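Local coordinates for ribosomal protein S2-related protein (Deinococcus radiodurans, PDB 2JH3) that carries a [4Fe-4S] cluster, has a chelatase-like fold with additional domains, and is probably related in function to sirohydrochlorin ferrochelatases, at residues V143-L148 with G168-V173; A204-L209 with P240-G245; S196-R201 with P236-L241. One frame throughout, in Å; residues are numbered along the deposited sequence.

Contact 1 (V143-L148 with G168-V173); sequences VTLLLL and GQFAGV
The backbones of 143-148 and 168-173 run parallel and meet at the start of two neighbouring strands, with Leu-145 paired with Val-173 in register at 4.8 Å between their CA atoms. Two hydrogen bonds join them. Leu-145 N donates almost straight to Gly-172 O (2.9 Å, 168° at the hydrogen), whereas the bond from Ala-171 N to Val-143 O is short at 2.7 Å but more bent; both donors stand above the planes of their acceptor carbonyls. The same Val-143 O lies at the edge of the Phe-170 ring, near its plane. Over one face of that ring sits Leu-145: its CG is 4.3 Å from the centroid and only 9° off the normal, a CH-pi contact centred on the ring. Leu-145 holds CG anti to its backbone N (chi1 -154°) and lies alongside Val-173, pointing the same way, with CB 4.0 Å from Val-173 CG2. Farther along, Leu-147 crosses Val-173 obliquely and brings CD1 to 3.9 Å from Val-173 CG1. On the other face of the sheet, Thr-144 rests CG2 against the carbonyl oxygen of Gly-172. This is the strand pairing of a beta-alpha-beta unit in the chelatase-like fold. Helix 155-167 links the two strands and packs on Leu-145, Leu-147 and Val-173, helix 122-133 adds Ile-126 and Ala-130 to the same face, and strand 207-211 flanks 144-149.

Contact 2 (A204-L209 with P240-G245); sequences AGQAVL and PLHVGG
Parallel strand pairing at the margin of a five-stranded sheet joins 204-209 to 240-245, which lie on strands 207-211 and 241-243 of a beta-alpha-beta unit in the CbiX family region. The short strands 207-209 and 241-243 are inclined by 23°, and four backbone hydrogen bonds connect the segments. Ala-207 N donates to Pro-240 O at 3.2 Å, the longest of the four; His-242 then uses both backbone groups, giving its N-H to Ala-207 O and receiving Leu-209 N at its O over 2.8 Å. Gly-244 N closes the ladder on Leu-209 O, approaching nearly along the C=O axis. On one face, Leu-241 turns CD1 onto Ala-207 CB at 3.5 Å, tighter than usual van der Waals contact, while Leu-209 and Val-243 lie side by side. At the strand entrance Gln-206 extends beyond CG and crosses Pro-240 at about a right angle, its NE2 3.4 Å from Pro-240 CG. That NE2 also stands 3.0 Å from His-242 NE2, at the edge of the imidazole, with amide and ring planes 82° apart. An alanine here would remove the amide and would probably loosen the packing against Pro-240 and the edge of the His-242 ring. Strand 144-149 borders 207-211 on its other side; helix 218-234 lays Leu-228 against Leu-241 and Val-243, whereas Thr-133 of helix 122-133 meets Val-208 and His-242 on the opposite face.

Contact 3 (S196-R201 with P236-L241); sequences SEWPSR and PQAPPL
A 3-10 turn after strand 193-194 packs against the proline-rich loop that leads from helix 218-234 into the edge strand 241-243. Trp-198 carries the contact without any hydrogen bond between the two segments. Its CG sits in the crowded position between backbone N and carbonyl carbon (chi1 71°), and the indole is layered between two aliphatic groups. Pro-199, the next residue, lies over one face, with CG 3.5 Å above the plane; Leu-241 covers the opposite face, its CD2 4.2 Å from the centroid of the five-membered ring in a CH-pi contact offset toward the rim. The benzo end meets the loop at CH2: Pro-239 O lies at the ring edge, near its plane, 3.4 Å from Trp-198 CH2, and Pro-239 CD is 4.0 Å from the same atom. Ala-238 finishes the packing by pointing its methyl group at the turn, where CB comes to 3.6 Å from Pro-199 CG. Within the turn, Glu-197 O accepts two bonds from Ser-200, from the backbone N and from OG, the latter at 2.7 Å and in the carbonyl plane; the carbonyl oxygen is thus gripped twice, and the OG bond helps to hold the rotation of the Ser-200 side chain. Close by, Glu-197 OE1 forms a salt bridge with Arg-234 near the end of helix 218-234. That helix also packs Ala-231 on the indole, while Ala-207 of strand 207-211 touches Trp-198.

How the contacts relate
All three contacts belong to one parallel sheet and its margin, in the order 193-194, 172-177, 144-149, 207-211, 241-243. Contact 1 closes along the chain before contact 3 opens at 196-201 and contact 2 at 204-209; both finish on the residues that lead into strand 241-243, sharing Pro-240 and Leu-241. Centres of contacts 1 and 2 lie about 9 Å apart, joined where strands 144-149 and 207-211 pair, the backbones of Thr-144 and Leu-146 probably hydrogen-bonded to that of Val-208. Contact 3 is centred about 9 Å from contact 2 and 13 Å from contact 1; Leu-146 reaches both Trp-198 and Leu-241. Together they tie strands and loops into one chelatase-like domain, away from the iron-sulfur cluster.

Contact 1 (V143-L148 with G168-V173)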
loop_
_atom_site.group_PDB
_atom_site.type_symbol
_atom_site.label_atom_id
_atom_site.label_comp_id
_atom_site.label_asym_id
_atom_site.label_seq_id
_atom_site.Cartn_x
_atom_site.Cartn_y
_atom_site.Cartn_z
ATOM N N VAL A 143 29.974 -17.714 39.778
ATOM C CA VAL A 143 29.614 -16.846 38.649
ATOM C C VAL A 143 29.367 -15.365 39.029
ATOM O O VAL A 143 28.667 -15.065 39.997
ATOM C CB VAL A 143 28.388 -17.439 37.928
ATOM C CG1 VAL A 143 28.045 -16.669 36.653
ATOM C CG2 VAL A 143 28.674 -18.880 37.514
ATOM N N THR A 144 29.998 -14.429 38.308
ATOM C CA THR A 144 29.645 -13.009 38.429
ATOM C C THR A 144 28.489 -12.728 37.470
ATOM O O THR A 144 28.476 -13.191 36.305
ATOM C CB THR A 144 30.815 -11.998 38.145
ATOM O OG1 THR A 144 31.911 -12.307 38.968
ATOM C CG2 THR A 144 30.427 -10.581 38.461
ATOM N N LEU A 145 27.525 -11.980 38.029
ATOM C CA LEU A 145 26.233 -11.672 37.403
ATOM C C LEU A 145 26.391 -10.312 36.797
ATOM O O LEU A 145 26.613 -9.365 37.506
ATOM C CB LEU A 145 25.134 -11.538 38.464
ATOM C CG LEU A 145 23.688 -11.842 38.004
ATOM C CD1 LEU A 145 22.721 -11.121 38.834
ATOM C CD2 LEU A 145 23.427 -11.688 36.522
ATOM N N LEU A 146 26.294 -10.223 35.488
ATOM C CA LEU A 146 26.366 -8.931 34.830
ATOM C C LEU A 146 24.967 -8.563 34.311
ATOM O O LEU A 146 24.342 -9.354 33.643
ATOM C CB LEU A 146 27.331 -9.025 33.637
ATOM C CG LEU A 146 28.823 -8.695 33.774
ATOM C CD1 LEU A 146 29.333 -8.654 35.143
ATOM C CD2 LEU A 146 29.612 -9.658 32.875
ATOM N N LEU A 147 24.554 -7.322 34.561
ATOM C CA LEU A 147 23.227 -6.822 34.185
ATOM C C LEU A 147 23.418 -5.712 33.149
ATOM O O LEU A 147 23.986 -4.675 33.462
ATOM C CB LEU A 147 22.499 -6.255 35.414
ATOM C CG LEU A 147 22.358 -7.245 36.592
ATOM C CD1 LEU A 147 21.666 -6.613 37.766
ATOM C CD2 LEU A 147 21.654 -8.485 36.172
ATOM N N LEU A 148 22.917 -5.930 31.934
ATOM C CA LEU A 148 23.019 -4.943 30.856
ATOM C C LEU A 148 21.854 -3.909 30.851
ATOM O O LEU A 148 20.729 -4.289 30.729
ATOM C CB LEU A 148 23.053 -5.688 29.542
ATOM C CG LEU A 148 23.257 -4.875 28.280
ATOM C CD1 LEU A 148 24.647 -4.213 28.261
ATOM C CD2 LEU A 148 23.048 -5.776 27.111
ATOM N N GLY A 168 23.312 -12.966 47.607
ATOM C CA GLY A 168 24.615 -13.651 47.593
ATOM C C GLY A 168 24.693 -14.943 46.827
ATOM O O GLY A 168 25.701 -15.633 46.857
ATOM N N GLN A 169 23.684 -15.287 46.067
ATOM C CA GLN A 169 23.776 -16.530 45.312
ATOM C C GLN A 169 24.930 -16.535 44.285
ATOM O O GLN A 169 25.350 -17.617 43.786
ATOM C CB GLN A 169 22.450 -16.798 44.605
ATOM C CG GLN A 169 22.227 -18.274 44.251
ATOM C CD GLN A 169 20.937 -18.520 43.424
ATOM O OE1 GLN A 169 20.468 -17.643 42.671
ATOM N NE2 GLN A 169 20.369 -19.733 43.563
ATOM N N PHE A 170 25.411 -15.338 43.935
ATOM C CA PHE A 170 26.400 -15.184 42.860
ATOM C C PHE A 170 27.652 -14.596 43.441
ATOM O O PHE A 170 27.619 -13.939 44.481
ATOM C CB PHE A 170 25.870 -14.279 41.690
ATOM C CG PHE A 170 24.639 -14.840 41.002
ATOM C CD1 PHE A 170 23.373 -14.456 41.407
ATOM C CD2 PHE A 170 24.761 -15.758 39.971
ATOM C CE1 PHE A 170 22.280 -14.990 40.828
ATOM C CE2 PHE A 170 23.641 -16.312 39.382
ATOM C CZ PHE A 170 22.392 -15.926 39.833
ATOM N N ALA A 171 28.736 -14.756 42.692
ATOM C CA ALA A 171 30.071 -14.242 43.063
ATOM C C ALA A 171 30.093 -12.756 43.211
ATOM O O ALA A 171 30.753 -12.229 44.082
ATOM C CB ALA A 171 31.135 -14.695 42.019
ATOM N N GLY A 172 29.397 -12.045 42.339
ATOM C CA GLY A 172 29.197 -10.626 42.545
ATOM C C GLY A 172 28.139 -10.132 41.549
ATOM O O GLY A 172 27.653 -10.908 40.725
ATOM N N VAL A 173 27.812 -8.852 41.642
ATOM C CA VAL A 173 26.824 -8.225 40.725
ATOM C C VAL A 173 27.262 -6.855 40.242
ATOM O O VAL A 173 27.513 -5.936 41.027
ATOM C CB VAL A 173 25.383 -8.152 41.352
ATOM C CG1 VAL A 173 24.369 -7.738 40.276
ATOM C CG2 VAL A 173 24.979 -9.529 41.935
#

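Contact 2 (A204-L209 with P240-G245)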
loop_
_atom_site.group_PDB
_atom_site.type_symbol
_atom_site.label_atom_id
_atom_site.label_comp_id
_atom_site.label_asym_id
_atom_site.label_seq_id
_atom_site.Cartn_x
_atom_site.Cartn_y
_atom_site.Cartn_z
ATOM N N ALA A 204 35.499 -13.152 39.536
ATOM C CA ALA A 204 35.297 -14.594 39.510
ATOM C C ALA A 204 35.856 -15.208 38.227
ATOM O O ALA A 204 36.195 -14.503 37.266
ATOM C CB ALA A 204 33.788 -14.921 39.629
ATOM N N GLY A 205 35.925 -16.532 38.198
ATOM C CA GLY A 205 36.384 -17.252 37.043
ATOM C C GLY A 205 35.352 -17.509 35.987
ATOM O O GLY A 205 35.655 -18.153 34.984
ATOM N N GLN A 206 34.112 -17.076 36.234
ATOM C CA GLN A 206 33.048 -17.079 35.200
ATOM C C GLN A 206 32.085 -15.916 35.397
ATOM O O GLN A 206 32.065 -15.270 36.469
ATOM C CB GLN A 206 32.239 -18.343 35.221
ATOM C CG GLN A 206 32.959 -19.528 34.712
ATOM C CD GLN A 206 31.980 -20.567 34.235
ATOM O OE1 GLN A 206 31.101 -20.991 34.988
ATOM N NE2 GLN A 206 32.096 -20.954 32.961
ATOM N N ALA A 207 31.328 -15.654 34.327
ATOM C CA ALA A 207 30.342 -14.566 34.310
ATOM C C ALA A 207 29.105 -14.972 33.524
ATOM O O ALA A 207 29.187 -15.771 32.592
ATOM C CB ALA A 207 30.973 -13.306 33.707
ATOM N N VAL A 208 27.955 -14.395 33.911
ATOM C CA VAL A 208 26.674 -14.550 33.170
ATOM C C VAL A 208 26.026 -13.140 32.899
ATOM O O VAL A 208 25.905 -12.295 33.797
ATOM C CB VAL A 208 25.680 -15.527 33.869
ATOM C CG1 VAL A 208 25.349 -15.049 35.275
ATOM C CG2 VAL A 208 24.421 -15.779 32.973
ATOM N N LEU A 209 25.696 -12.899 31.640
ATOM C CA LEU A 209 25.125 -11.633 31.279
ATOM C C LEU A 209 23.597 -11.788 31.131
ATOM O O LEU A 209 23.109 -12.610 30.355
ATOM C CB LEU A 209 25.741 -11.122 29.992
ATOM C CG LEU A 209 25.198 -9.811 29.461
ATOM C CD1 LEU A 209 25.654 -8.650 30.308
ATOM C CD2 LEU A 209 25.670 -9.623 28.078
ATOM N N PRO A 240 35.113 -17.176 30.861
ATOM C CA PRO A 240 34.013 -17.484 29.947
ATOM C C PRO A 240 32.726 -16.703 30.342
ATOM O O PRO A 240 32.441 -16.535 31.509
ATOM C CB PRO A 240 33.811 -18.999 30.095
ATOM C CG PRO A 240 34.639 -19.425 31.260
ATOM C CD PRO A 240 35.470 -18.297 31.744
ATOM N N LEU A 241 32.020 -16.186 29.344
ATOM C CA LEU A 241 30.770 -15.417 29.554
ATOM C C LEU A 241 29.609 -16.205 28.990
ATOM O O LEU A 241 29.561 -16.442 27.782
ATOM C CB LEU A 241 30.810 -14.083 28.819
ATOM C CG LEU A 241 29.596 -13.186 29.131
ATOM C CD1 LEU A 241 29.561 -12.799 30.600
ATOM C CD2 LEU A 241 29.656 -11.937 28.272
ATOM N N HIS A 242 28.657 -16.556 29.839
ATOM C CA HIS A 242 27.385 -17.066 29.327
ATOM C C HIS A 242 26.359 -15.919 29.109
ATOM O O HIS A 242 26.051 -15.140 30.010
ATOM C CB HIS A 242 26.858 -18.159 30.243
ATOM C CG HIS A 242 27.920 -19.123 30.674
ATOM N ND1 HIS A 242 28.364 -20.152 29.866
ATOM C CD2 HIS A 242 28.649 -19.183 31.812
ATOM C CE1 HIS A 242 29.316 -20.817 30.509
ATOM N NE2 HIS A 242 29.510 -20.245 31.687
ATOM N N VAL A 243 25.842 -15.836 27.893
ATOM C CA VAL A 243 24.896 -14.797 27.549
ATOM C C VAL A 243 23.432 -15.282 27.477
ATOM O O VAL A 243 23.054 -16.144 26.658
ATOM C CB VAL A 243 25.322 -14.082 26.276
ATOM C CG1 VAL A 243 24.322 -12.922 25.923
ATOM C CG2 VAL A 243 26.716 -13.512 26.495
ATOM N N GLY A 244 22.641 -14.671 28.363
ATOM C CA GLY A 244 21.205 -14.931 28.499
ATOM C C GLY A 244 20.471 -13.978 27.578
ATOM O O GLY A 244 21.016 -12.953 27.119
ATOM N N GLY A 245 19.250 -14.378 27.264
ATOM C CA GLY A 245 18.301 -13.532 26.581
ATOM C C GLY A 245 17.764 -12.533 27.579
ATOM O O GLY A 245 18.021 -12.651 28.767
#

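Contact 3 (S196-R201 with P236-L241)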
loop_
_atom_site.group_PDB
_atom_site.type_symbol
_atom_site.label_atom_id
_atom_site.label_comp_id
_atom_site.label_asym_id
_atom_site.label_seq_id
_atom_site.Cartn_x
_atom_site.Cartn_y
_atom_site.Cartn_z
ATOM N N SER A 196 31.636 -3.332 26.587
ATOM C CA SER A 196 32.927 -3.547 25.917
ATOM C C SER A 196 34.115 -3.542 26.912
ATOM O O SER A 196 35.200 -3.948 26.579
ATOM C CB SER A 196 33.100 -2.534 24.792
ATOM O OG SER A 196 33.281 -1.262 25.341
ATOM N N GLU A 197 33.866 -3.169 28.169
ATOM C CA GLU A 197 34.832 -3.221 29.219
ATOM C C GLU A 197 34.433 -4.220 30.335
ATOM O O GLU A 197 34.942 -4.162 31.461
ATOM C CB GLU A 197 34.924 -1.820 29.819
ATOM C CG GLU A 197 35.395 -0.726 28.866
ATOM C CD GLU A 197 36.890 -0.824 28.592
ATOM O OE1 GLU A 197 37.315 -0.512 27.451
ATOM O OE2 GLU A 197 37.632 -1.227 29.522
ATOM N N TRP A 198 33.549 -5.157 30.054
ATOM C CA TRP A 198 32.963 -5.975 31.150
ATOM C C TRP A 198 33.955 -6.758 32.030
ATOM O O TRP A 198 33.723 -6.887 33.223
ATOM C CB TRP A 198 31.856 -6.935 30.635
ATOM C CG TRP A 198 32.298 -8.111 29.807
ATOM C CD1 TRP A 198 32.260 -8.210 28.441
ATOM C CD2 TRP A 198 32.770 -9.380 30.280
ATOM N NE1 TRP A 198 32.732 -9.434 28.026
ATOM C CE2 TRP A 198 33.053 -10.176 29.136
ATOM C CE3 TRP A 198 33.082 -9.889 31.546
ATOM C CZ2 TRP A 198 33.611 -11.468 29.229
ATOM C CZ3 TRP A 198 33.623 -11.159 31.634
ATOM C CH2 TRP A 198 33.898 -11.935 30.485
ATOM N N PRO A 199 35.025 -7.338 31.453
ATOM C CA PRO A 199 35.948 -8.078 32.323
ATOM C C PRO A 199 36.644 -7.199 33.419
ATOM O O PRO A 199 37.104 -7.742 34.422
ATOM C CB PRO A 199 36.937 -8.689 31.319
ATOM C CG PRO A 199 36.224 -8.626 29.968
ATOM C CD PRO A 199 35.458 -7.392 30.042
ATOM N N SER A 200 36.676 -5.872 33.242
ATOM C CA SER A 200 37.145 -4.940 34.277
ATOM C C SER A 200 36.307 -4.982 35.566
ATOM O O SER A 200 36.723 -4.428 36.609
ATOM C CB SER A 200 37.118 -3.510 33.759
ATOM O OG SER A 200 35.805 -2.975 33.682
ATOM N N ARG A 201 35.138 -5.634 35.504
ATOM C CA ARG A 201 34.224 -5.695 36.640
ATOM C C ARG A 201 33.989 -7.118 37.122
ATOM O O ARG A 201 33.052 -7.382 37.843
ATOM C CB ARG A 201 32.891 -5.016 36.268
ATOM C CG ARG A 201 32.919 -3.480 36.328
ATOM C CD ARG A 201 33.234 -2.969 37.790
ATOM N NE ARG A 201 33.080 -1.517 37.848
ATOM C CZ ARG A 201 34.009 -0.656 37.443
ATOM N NH1 ARG A 201 35.168 -1.120 36.982
ATOM N NH2 ARG A 201 33.782 0.666 37.471
ATOM N N PRO A 236 42.137 -10.280 26.665
ATOM C CA PRO A 236 42.315 -11.622 26.145
ATOM C C PRO A 236 42.271 -12.659 27.285
ATOM O O PRO A 236 41.953 -13.791 27.050
ATOM C CB PRO A 236 43.725 -11.568 25.480
ATOM C CG PRO A 236 44.394 -10.337 26.057
ATOM C CD PRO A 236 43.324 -9.402 26.395
ATOM N N GLN A 237 42.551 -12.224 28.500
ATOM C CA GLN A 237 42.469 -13.083 29.692
ATOM C C GLN A 237 41.057 -13.220 30.331
ATOM O O GLN A 237 40.907 -13.887 31.374
ATOM C CB GLN A 237 43.425 -12.521 30.737
ATOM C CG GLN A 237 42.975 -11.284 31.499
ATOM C CD GLN A 237 43.174 -9.981 30.768
ATOM O OE1 GLN A 237 43.426 -9.954 29.566
ATOM N NE2 GLN A 237 43.029 -8.883 31.483
ATOM N N ALA A 238 40.039 -12.584 29.733
ATOM C CA ALA A 238 38.653 -12.606 30.310
ATOM C C ALA A 238 38.179 -14.051 30.532
ATOM O O ALA A 238 38.491 -14.914 29.714
ATOM C CB ALA A 238 37.711 -11.906 29.379
ATOM N N PRO A 239 37.377 -14.323 31.610
ATOM C CA PRO A 239 36.784 -15.661 31.804
ATOM C C PRO A 239 35.633 -15.936 30.862
ATOM O O PRO A 239 35.188 -15.022 30.145
ATOM C CB PRO A 239 36.267 -15.618 33.245
ATOM C CG PRO A 239 36.102 -14.185 33.585
ATOM C CD PRO A 239 36.976 -13.370 32.665
ATOM N N PRO A 240 35.113 -17.176 30.861
ATOM C CA PRO A 240 34.013 -17.484 29.947
ATOM C C PRO A 240 32.726 -16.703 30.342
ATOM O O PRO A 240 32.441 -16.535 31.509
ATOM C CB PRO A 240 33.811 -18.999 30.095
ATOM C CG PRO A 240 34.639 -19.425 31.260
ATOM C CD PRO A 240 35.470 -18.297 31.744
ATOM N N LEU A 241 32.020 -16.186 29.344
ATOM C CA LEU A 241 30.770 -15.417 29.554
ATOM C C LEU A 241 29.609 -16.205 28.990
ATOM O O LEU A 241 29.561 -16.442 27.782
ATOM C CB LEU A 241 30.810 -14.083 28.819
ATOM C CG LEU A 241 29.596 -13.186 29.131
ATOM C CD1 LEU A 241 29.561 -12.799 30.600
ATOM C CD2 LEU A 241 29.656 -11.937 28.272
#